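Local coordinates for protein ribosomal RNA small subunit methyltransferase D (Haemophilus influenzae, PDB 2IFT) that probably methylates the exocyclic N2 of guanine 966 of 16S rRNA in the assembled 30S particle, with S-adenosyl-L-methionine as methyl donor, at residues E56-F61 against P124-V129; T80-D85 against E107-S112; D115-P120 against S145-N150. All coordinates share one frame; numbering follows the deposited sequence.

Interaction 1: E56-F61 against P124-V129; sequences ECLDGF and PHFDVV
Glu56 O takes two backbone N-H groups at once, from Asp127 N at 2.7 Å and from Val128 N at 3.1 Å. The first lies in the carbonyl plane, whereas the second is tilted 28° from it. Two successive amides can converge on one oxygen because the chain turns a corner at Asp127. The carboxylate of Asp127 ties down the same corner: its CG stands beside its own backbone N, anti to the carbonyl carbon, and OD2 accepts an almost straight bond from Glu56 N (2.9 Å) on the anti side. An acceptor carboxylate thus suits the N-H presented here. Beyond the corner the pairing is regular and parallel, with Leu58 N donating a hydrogen bond to Val128 O at 2.9 Å.

Phe126 supplies the apolar part. Its CG stands anti to the carbonyl carbon (chi1 -47°), and Leu58 CB sits over the centre of one ring face in a CH-pi contact, 3.5 Å from the centroid. Leu58 CD2 reaches CE1 of the same ring, while CB of His125 covers the opposite face, so a flat aromatic suits this buried slot between two aliphatic groups. On the sheet side shared by Cys57 and Val128, Cys57 SG packs on Val128 CB at 3.8 Å, both residues being small and apolar enough for a buried strand. Strands 56-59 and 126-131 are thus adjacent, parallel central strands of the Rossmann-like sheet found in S-adenosylmethionine-dependent methyltransferases.

Interaction 2: T80-D85 against E107-S112; sequences TFLELD and EVINQS
Phe81 N donates to Glu107 O at 2.6 Å, and Ile109 N returns the bond to Phe81 O at 2.8 Å, both nearly straight. This is the parallel ladder of a beta-alpha-beta unit, in which strands 78-82 and 106-109 are joined through helix 86-98. The last rung, Glu83 N to Ile109 O at 3.1 Å, shares its acceptor: Gln111 N reaches the same oxygen from the opposite face of the carbonyl plane. That second bond closes an inverse gamma turn centred on Asn110, as the chain leaves the strand.

On one face of the sheet Leu82, Ile109 and the CG2 methyl of Thr80 make an apolar patch, with Glu107 at its margin. Leu82 and Ile109 run alongside each other on this face, with Leu82 CD1 3.7 Å from Ile109 CG2. Ile109 CG1 is anti to the carbonyl carbon and chi2 is extended (180°), which sends CD1 back to Thr80 CG2 at 3.9 Å. Phe116 of helix 113-116 packs on both Leu82 and Ile109. On the other face the Phe81 ring turns an edge to Glu107 O, and with Val108 it packs against Leu96 of helix 86-98; apolar groups, a ring and a branched valine, suit this interface between sheet and helix.

Past the strand ends, both segments lead into helices through capping residues. Asp85 is an N-cap whose OD1 makes weak bonds to Thr87 N and Val88 N, and Ser112 OG caps Leu114 N. Glu83 OE1 accepts from Gly63 N, and its other oxygen, OE2, accepts from Asp85 N just before the helix, at 3.0 Å and on its anti lone pair.

Interaction 3: D115-P120 against S145-N150; sequences DFLKQP and SLLCEN
Asn150 turns its CG anti to the carbonyl carbon (chi1 -58°), and chi2 of -53° swings the carboxamide so that ND2 meets Leu117 O. The bond from Asn150 ND2 to Leu117 O is 2.8 Å long and bent (139° at the hydrogen). It lies in the carbonyl plane on a lone pair, although the oxygen is tilted out of the amide plane. Trp152 NE1 also donates to Leu117 O, which is therefore held by two side-chain N-H groups. An amide suits this place, just past the end of the helix, because ND2 can donate to the carbonyl that the facing turn presents.

On its other branch, Asn150 OD1 lies 3.5 Å from Pro120 CG, the two side chains running side by side. The rest of the contact is aliphatic: Leu117 CB meets Leu146 CB at 3.8 Å, and Leu117 CD2 reaches Leu147 CD2 at 4.1 Å. At the exposed margin the methylene CG of Lys118 packs on Leu146 CD2 at 4.0 Å, an apolar use of a side chain whose amine can remain near solvent. The type I turn from Phe116 to Gln119, which begins on the last residue of helix 113-116, is thereby set against the C-terminal end of helix 139-149, while Leu147 extends the packing onto Val129 and Leu131 of strand 126-131.

All three interactions belong to one Rossmann-like domain. Interactions 1 and 2 share its seven-stranded mixed sheet: their centres lie about 12 Å apart, and strands 56-59 and 78-82 are direct neighbours, joined by backbone pairing between Cys57, Asp59 and Thr80. Along the chain, both segments of interaction 2 fall between those of interaction 1, whereas the segments of interactions 1 and 3 alternate. Interaction 3, its centre about 12 Å from that of interaction 1 and 15 Å from that of interaction 2, joins structure flanking the sheet. Leu117 packs on Leu58, Leu147 on Val129, and Phe116 on Leu82 and Ile109. Sheet, helix 113-116 with its turn, and helix 139-149 thus meet in linked apolar packing.

Interaction 1: E56-F61 against P124-V129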
loop_
_atom_site.group_PDB
_atom_site.type_symbol
_atom_site.label_atom_id
_atom_site.label_comp_id
_atom_site.label_asym_id
_atom_site.label_seq_id
_atom_site.Cartn_x
_atom_site.Cartn_y
_atom_site.Cartn_z
ATOM N N GLU A 56 2.333 3.950 -9.852
ATOM C CA GLU A 56 3.404 3.465 -8.995
ATOM C C GLU A 56 2.860 3.383 -7.574
ATOM O O GLU A 56 2.275 4.343 -7.059
ATOM C CB GLU A 56 4.606 4.406 -9.078
ATOM C CG GLU A 56 5.151 4.536 -10.501
ATOM C CD GLU A 56 6.513 5.196 -10.562
ATOM O OE1 GLU A 56 6.608 6.408 -10.264
ATOM O OE2 GLU A 56 7.495 4.498 -10.903
ATOM N N CYS A 57 3.051 2.226 -6.948
ATOM C CA CYS A 57 2.537 1.993 -5.609
ATOM C C CYS A 57 3.561 1.791 -4.501
ATOM O O CYS A 57 4.716 1.416 -4.732
ATOM C CB CYS A 57 1.621 0.775 -5.629
ATOM S SG CYS A 57 0.500 0.761 -7.030
ATOM N N LEU A 58 3.084 2.036 -3.287
ATOM C CA LEU A 58 3.847 1.860 -2.077
ATOM C C LEU A 58 3.006 0.982 -1.152
ATOM O O LEU A 58 1.861 1.306 -0.850
ATOM C CB LEU A 58 4.107 3.203 -1.385
ATOM C CG LEU A 58 4.660 3.054 0.049
ATOM C CD1 LEU A 58 5.987 2.296 0.011
ATOM C CD2 LEU A 58 4.856 4.422 0.694
ATOM N N ASP A 59 3.555 -0.156 -0.746
ATOM C CA ASP A 59 2.864 -1.020 0.193
ATOM C C ASP A 59 3.698 -0.721 1.421
ATOM O O ASP A 59 4.783 -1.299 1.618
ATOM C CB ASP A 59 2.962 -2.502 -0.190
ATOM C CG ASP A 59 2.018 -3.370 0.642
ATOM O OD1 ASP A 59 1.630 -2.924 1.739
ATOM O OD2 ASP A 59 1.666 -4.489 0.223
ATOM N N GLY A 60 3.189 0.222 2.213
ATOM C CA GLY A 60 3.873 0.717 3.397
ATOM C C GLY A 60 4.404 -0.253 4.418
ATOM O O GLY A 60 5.529 -0.098 4.895
ATOM N N PHE A 61 3.586 -1.231 4.777
ATOM C CA PHE A 61 3.958 -2.234 5.761
ATOM C C PHE A 61 3.569 -3.570 5.118
ATOM O O PHE A 61 2.598 -4.199 5.511
ATOM C CB PHE A 61 3.177 -2.004 7.066
ATOM C CG PHE A 61 3.417 -0.651 7.695
ATOM C CD1 PHE A 61 2.861 0.499 7.148
ATOM C CD2 PHE A 61 4.242 -0.523 8.807
ATOM C CE1 PHE A 61 3.124 1.756 7.696
ATOM C CE2 PHE A 61 4.517 0.730 9.366
ATOM C CZ PHE A 61 3.959 1.871 8.811
ATOM N N PRO A 124 7.638 13.567 -6.258
ATOM C CA PRO A 124 6.708 12.555 -5.730
ATOM C C PRO A 124 7.021 11.175 -6.309
ATOM O O PRO A 124 7.586 11.071 -7.396
ATOM C CB PRO A 124 5.342 13.074 -6.185
ATOM C CG PRO A 124 5.547 14.558 -6.278
ATOM C CD PRO A 124 6.905 14.661 -6.920
ATOM N N HIS A 125 6.668 10.114 -5.594
ATOM C CA HIS A 125 6.944 8.771 -6.098
ATOM C C HIS A 125 5.712 7.894 -6.260
ATOM O O HIS A 125 5.708 6.986 -7.084
ATOM C CB HIS A 125 7.895 8.001 -5.170
ATOM C CG HIS A 125 9.257 8.600 -5.031
ATOM N ND1 HIS A 125 10.334 7.884 -4.554
ATOM C CD2 HIS A 125 9.716 9.851 -5.270
ATOM C CE1 HIS A 125 11.397 8.668 -4.507
ATOM N NE2 HIS A 125 11.048 9.867 -4.937
ATOM N N PHE A 126 4.662 8.164 -5.492
ATOM C CA PHE A 126 3.514 7.277 -5.533
ATOM C C PHE A 126 2.130 7.758 -5.942
ATOM O O PHE A 126 1.665 8.815 -5.509
ATOM C CB PHE A 126 3.419 6.578 -4.176
ATOM C CG PHE A 126 4.730 6.028 -3.693
ATOM C CD1 PHE A 126 5.366 6.579 -2.587
ATOM C CD2 PHE A 126 5.337 4.953 -4.352
ATOM C CE1 PHE A 126 6.600 6.067 -2.134
ATOM C CE2 PHE A 126 6.565 4.436 -3.909
ATOM C CZ PHE A 126 7.195 4.999 -2.798
ATOM N N ASP A 127 1.489 6.936 -6.773
ATOM C CA ASP A 127 0.133 7.155 -7.278
ATOM C C ASP A 127 -0.829 6.436 -6.339
ATOM O O ASP A 127 -1.991 6.827 -6.199
ATOM C CB ASP A 127 -0.030 6.553 -8.679
ATOM C CG ASP A 127 0.776 7.278 -9.730
ATOM O OD1 ASP A 127 0.364 8.387 -10.129
ATOM O OD2 ASP A 127 1.827 6.745 -10.153
ATOM N N VAL A 128 -0.343 5.366 -5.709
ATOM C CA VAL A 128 -1.171 4.587 -4.787
ATOM C C VAL A 128 -0.396 4.147 -3.544
ATOM O O VAL A 128 0.753 3.706 -3.638
ATOM C CB VAL A 128 -1.760 3.332 -5.495
ATOM C CG1 VAL A 128 -2.686 2.582 -4.547
ATOM C CG2 VAL A 128 -2.524 3.750 -6.742
ATOM N N VAL A 129 -1.033 4.260 -2.379
ATOM C CA VAL A 129 -0.390 3.881 -1.122
ATOM C C VAL A 129 -1.274 3.020 -0.228
ATOM O O VAL A 129 -2.439 3.359 0.008
ATOM C CB VAL A 129 0.020 5.127 -0.313
ATOM C CG1 VAL A 129 0.628 4.710 1.012
ATOM C CG2 VAL A 129 1.007 5.973 -1.107
#

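Interaction 2: T80-D85 against E107-S112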
loop_
_atom_site.group_PDB
_atom_site.type_symbol
_atom_site.label_atom_id
_atom_site.label_comp_id
_atom_site.label_asym_id
_atom_site.label_seq_id
_atom_site.Cartn_x
_atom_site.Cartn_y
_atom_site.Cartn_z
ATOM N N THR A 80 6.458 -0.854 -4.694
ATOM C CA THR A 80 7.612 -0.846 -3.819
ATOM C C THR A 80 7.095 -1.377 -2.490
ATOM O O THR A 80 6.074 -0.902 -1.983
ATOM C CB THR A 80 8.144 0.571 -3.628
ATOM O OG1 THR A 80 8.535 1.094 -4.899
ATOM C CG2 THR A 80 9.341 0.580 -2.690
ATOM N N PHE A 81 7.781 -2.381 -1.950
ATOM C CA PHE A 81 7.393 -2.985 -0.682
ATOM C C PHE A 81 8.342 -2.557 0.433
ATOM O O PHE A 81 9.551 -2.729 0.315
ATOM C CB PHE A 81 7.429 -4.517 -0.766
ATOM C CG PHE A 81 6.601 -5.101 -1.882
ATOM C CD1 PHE A 81 7.041 -5.041 -3.204
ATOM C CD2 PHE A 81 5.408 -5.763 -1.602
ATOM C CE1 PHE A 81 6.303 -5.642 -4.232
ATOM C CE2 PHE A 81 4.666 -6.361 -2.618
ATOM C CZ PHE A 81 5.114 -6.303 -3.933
ATOM N N LEU A 82 7.789 -1.987 1.501
ATOM C CA LEU A 82 8.580 -1.574 2.653
ATOM C C LEU A 82 8.348 -2.583 3.770
ATOM O O LEU A 82 7.208 -2.828 4.181
ATOM C CB LEU A 82 8.171 -0.173 3.117
ATOM C CG LEU A 82 9.076 0.951 2.601
ATOM C CD1 LEU A 82 10.467 0.815 3.221
ATOM C CD2 LEU A 82 9.164 0.893 1.083
ATOM N N GLU A 83 9.427 -3.175 4.258
ATOM C CA GLU A 83 9.314 -4.184 5.305
ATOM C C GLU A 83 10.538 -4.197 6.215
ATOM O O GLU A 83 11.650 -4.409 5.754
ATOM C CB GLU A 83 9.118 -5.560 4.657
ATOM C CG GLU A 83 8.963 -6.699 5.637
ATOM C CD GLU A 83 7.921 -6.411 6.697
ATOM O OE1 GLU A 83 6.743 -6.180 6.329
ATOM O OE2 GLU A 83 8.285 -6.419 7.896
ATOM N N LEU A 84 10.302 -3.972 7.506
ATOM C CA LEU A 84 11.350 -3.930 8.527
ATOM C C LEU A 84 11.948 -5.303 8.836
ATOM O O LEU A 84 13.168 -5.463 8.895
ATOM C CB LEU A 84 10.789 -3.357 9.833
ATOM C CG LEU A 84 11.754 -2.636 10.782
ATOM C CD1 LEU A 84 11.213 -2.708 12.195
ATOM C CD2 LEU A 84 13.135 -3.245 10.719
ATOM N N ASP A 85 11.076 -6.279 9.061
ATOM C CA ASP A 85 11.499 -7.633 9.384
ATOM C C ASP A 85 12.196 -8.263 8.183
ATOM O O ASP A 85 11.570 -8.503 7.150
ATOM C CB ASP A 85 10.291 -8.477 9.773
ATOM C CG ASP A 85 10.690 -9.800 10.372
ATOM O OD1 ASP A 85 11.589 -10.456 9.815
ATOM O OD2 ASP A 85 10.103 -10.186 11.398
ATOM N N GLU A 107 9.975 -3.627 -6.172
ATOM C CA GLU A 107 11.165 -3.381 -5.369
ATOM C C GLU A 107 10.895 -3.586 -3.886
ATOM O O GLU A 107 9.851 -3.195 -3.381
ATOM C CB GLU A 107 11.665 -1.956 -5.600
ATOM C CG GLU A 107 12.755 -1.531 -4.645
ATOM C CD GLU A 107 13.296 -0.154 -4.945
ATOM O OE1 GLU A 107 12.506 0.733 -5.346
ATOM O OE2 GLU A 107 14.513 0.045 -4.765
ATOM N N VAL A 108 11.850 -4.194 -3.191
ATOM C CA VAL A 108 11.718 -4.448 -1.760
ATOM C C VAL A 108 12.764 -3.644 -0.994
ATOM O O VAL A 108 13.964 -3.814 -1.208
ATOM C CB VAL A 108 11.916 -5.955 -1.430
ATOM C CG1 VAL A 108 11.804 -6.190 0.083
ATOM C CG2 VAL A 108 10.876 -6.793 -2.165
ATOM N N ILE A 109 12.305 -2.756 -0.117
ATOM C CA ILE A 109 13.205 -1.946 0.694
ATOM C C ILE A 109 13.026 -2.393 2.133
ATOM O O ILE A 109 11.942 -2.261 2.694
ATOM C CB ILE A 109 12.877 -0.443 0.580
ATOM C CG1 ILE A 109 13.091 0.021 -0.864
ATOM C CG2 ILE A 109 13.760 0.360 1.537
ATOM C CD1 ILE A 109 12.797 1.483 -1.097
ATOM N N ASN A 110 14.092 -2.938 2.712
ATOM C CA ASN A 110 14.065 -3.442 4.081
ATOM C C ASN A 110 14.197 -2.317 5.115
ATOM O O ASN A 110 15.268 -2.084 5.678
ATOM C CB ASN A 110 15.183 -4.487 4.262
ATOM C CG ASN A 110 15.213 -5.093 5.659
ATOM O OD1 ASN A 110 14.179 -5.474 6.209
ATOM N ND2 ASN A 110 16.403 -5.193 6.234
ATOM N N GLN A 111 13.089 -1.621 5.345
ATOM C CA GLN A 111 13.025 -0.531 6.310
ATOM C C GLN A 111 11.604 -0.373 6.807
ATOM O O GLN A 111 10.642 -0.803 6.158
ATOM C CB GLN A 111 13.407 0.808 5.679
ATOM C CG GLN A 111 14.866 1.068 5.441
ATOM C CD GLN A 111 15.087 2.435 4.822
ATOM O OE1 GLN A 111 14.593 3.448 5.336
ATOM N NE2 GLN A 111 15.829 2.478 3.718
ATOM N N SER A 112 11.480 0.263 7.962
ATOM C CA SER A 112 10.174 0.570 8.517
ATOM C C SER A 112 9.769 1.827 7.764
ATOM O O SER A 112 10.605 2.710 7.544
ATOM C CB SER A 112 10.280 0.917 9.997
ATOM O OG SER A 112 9.110 1.603 10.414
#

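Interaction 3: D115-P120 against S145-N150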
loop_
_atom_site.group_PDB
_atom_site.type_symbol
_atom_site.label_atom_id
_atom_site.label_comp_id
_atom_site.label_asym_id
_atom_site.label_seq_id
_atom_site.Cartn_x
_atom_site.Cartn_y
_atom_site.Cartn_z
ATOM N N ASP A 115 10.496 5.311 9.250
ATOM C CA ASP A 115 11.777 5.988 9.094
ATOM C C ASP A 115 12.090 6.257 7.636
ATOM O O ASP A 115 12.617 7.316 7.300
ATOM C CB ASP A 115 12.917 5.187 9.748
ATOM C CG ASP A 115 12.889 5.273 11.271
ATOM O OD1 ASP A 115 12.661 6.382 11.801
ATOM O OD2 ASP A 115 13.103 4.243 11.942
ATOM N N PHE A 116 11.760 5.304 6.771
ATOM C CA PHE A 116 11.999 5.457 5.341
ATOM C C PHE A 116 11.351 6.739 4.804
ATOM O O PHE A 116 11.966 7.482 4.041
ATOM C CB PHE A 116 11.440 4.241 4.583
ATOM C CG PHE A 116 11.327 4.437 3.087
ATOM C CD1 PHE A 116 10.093 4.696 2.497
ATOM C CD2 PHE A 116 12.443 4.311 2.266
ATOM C CE1 PHE A 116 9.968 4.816 1.102
ATOM C CE2 PHE A 116 12.333 4.431 0.871
ATOM C CZ PHE A 116 11.091 4.682 0.292
ATOM N N LEU A 117 10.108 6.983 5.216
ATOM C CA LEU A 117 9.350 8.148 4.775
ATOM C C LEU A 117 9.794 9.493 5.365
ATOM O O LEU A 117 9.237 10.521 5.010
ATOM C CB LEU A 117 7.852 7.934 5.060
ATOM C CG LEU A 117 7.131 6.777 4.347
ATOM C CD1 LEU A 117 5.701 6.692 4.848
ATOM C CD2 LEU A 117 7.146 6.992 2.832
ATOM N N LYS A 118 10.782 9.494 6.255
ATOM C CA LYS A 118 11.255 10.757 6.841
ATOM C C LYS A 118 12.195 11.495 5.891
ATOM O O LYS A 118 12.531 12.658 6.117
ATOM C CB LYS A 118 11.987 10.518 8.165
ATOM C CG LYS A 118 11.112 10.055 9.306
ATOM C CD LYS A 118 11.957 9.784 10.545
ATOM C CE LYS A 118 11.095 9.322 11.701
ATOM N NZ LYS A 118 10.094 10.363 12.039
ATOM N N GLN A 119 12.614 10.817 4.828
ATOM C CA GLN A 119 13.511 11.406 3.843
ATOM C C GLN A 119 12.754 12.299 2.845
ATOM O O GLN A 119 11.987 11.799 2.027
ATOM C CB GLN A 119 14.240 10.279 3.110
ATOM C CG GLN A 119 15.156 10.734 2.001
ATOM C CD GLN A 119 15.817 9.572 1.305
ATOM O OE1 GLN A 119 16.843 9.048 1.758
ATOM N NE2 GLN A 119 15.225 9.145 0.201
ATOM N N PRO A 120 12.961 13.633 2.906
ATOM C CA PRO A 120 12.299 14.599 2.012
ATOM C C PRO A 120 12.569 14.315 0.538
ATOM O O PRO A 120 13.718 14.295 0.110
ATOM C CB PRO A 120 12.890 15.940 2.449
ATOM C CG PRO A 120 13.155 15.734 3.912
ATOM C CD PRO A 120 13.757 14.337 3.932
ATOM N N SER A 145 1.244 11.561 8.102
ATOM C CA SER A 145 1.945 12.812 8.296
ATOM C C SER A 145 3.208 12.896 7.445
ATOM O O SER A 145 3.446 13.899 6.786
ATOM C CB SER A 145 2.300 12.984 9.774
ATOM O OG SER A 145 3.388 13.882 9.918
ATOM N N LEU A 146 4.009 11.840 7.450
ATOM C CA LEU A 146 5.245 11.827 6.675
ATOM C C LEU A 146 5.005 11.864 5.159
ATOM O O LEU A 146 5.702 12.570 4.432
ATOM C CB LEU A 146 6.068 10.604 7.061
ATOM C CG LEU A 146 6.499 10.581 8.538
ATOM C CD1 LEU A 146 7.109 9.225 8.888
ATOM C CD2 LEU A 146 7.501 11.711 8.802
ATOM N N LEU A 147 4.029 11.101 4.678
ATOM C CA LEU A 147 3.715 11.114 3.253
ATOM C C LEU A 147 3.488 12.554 2.817
ATOM O O LEU A 147 4.054 13.009 1.826
ATOM C CB LEU A 147 2.451 10.297 2.964
ATOM C CG LEU A 147 2.590 8.774 2.929
ATOM C CD1 LEU A 147 1.215 8.150 2.804
ATOM C CD2 LEU A 147 3.481 8.357 1.762
ATOM N N CYS A 148 2.654 13.266 3.574
ATOM C CA CYS A 148 2.331 14.666 3.281
ATOM C C CYS A 148 3.510 15.603 3.470
ATOM O O CYS A 148 3.803 16.442 2.620
ATOM C CB CYS A 148 1.195 15.150 4.179
ATOM S SG CYS A 148 -0.458 14.808 3.556
ATOM N N GLU A 149 4.171 15.459 4.608
ATOM C CA GLU A 149 5.304 16.295 4.952
ATOM C C GLU A 149 6.453 16.216 3.971
ATOM O O GLU A 149 7.016 17.231 3.595
ATOM C CB GLU A 149 5.816 15.904 6.332
ATOM C CG GLU A 149 5.955 17.054 7.304
ATOM C CD GLU A 149 5.863 16.585 8.746
ATOM O OE1 GLU A 149 6.729 15.782 9.171
ATOM O OE2 GLU A 149 4.916 17.012 9.451
ATOM N N ASN A 150 6.789 15.008 3.535
ATOM C CA ASN A 150 7.936 14.850 2.666
ATOM C C ASN A 150 7.770 14.637 1.170
ATOM O O ASN A 150 8.580 13.958 0.544
ATOM C CB ASN A 150 8.866 13.797 3.275
ATOM C CG ASN A 150 9.327 14.184 4.681
ATOM O OD1 ASN A 150 9.846 15.278 4.892
ATOM N ND2 ASN A 150 9.129 13.292 5.646
#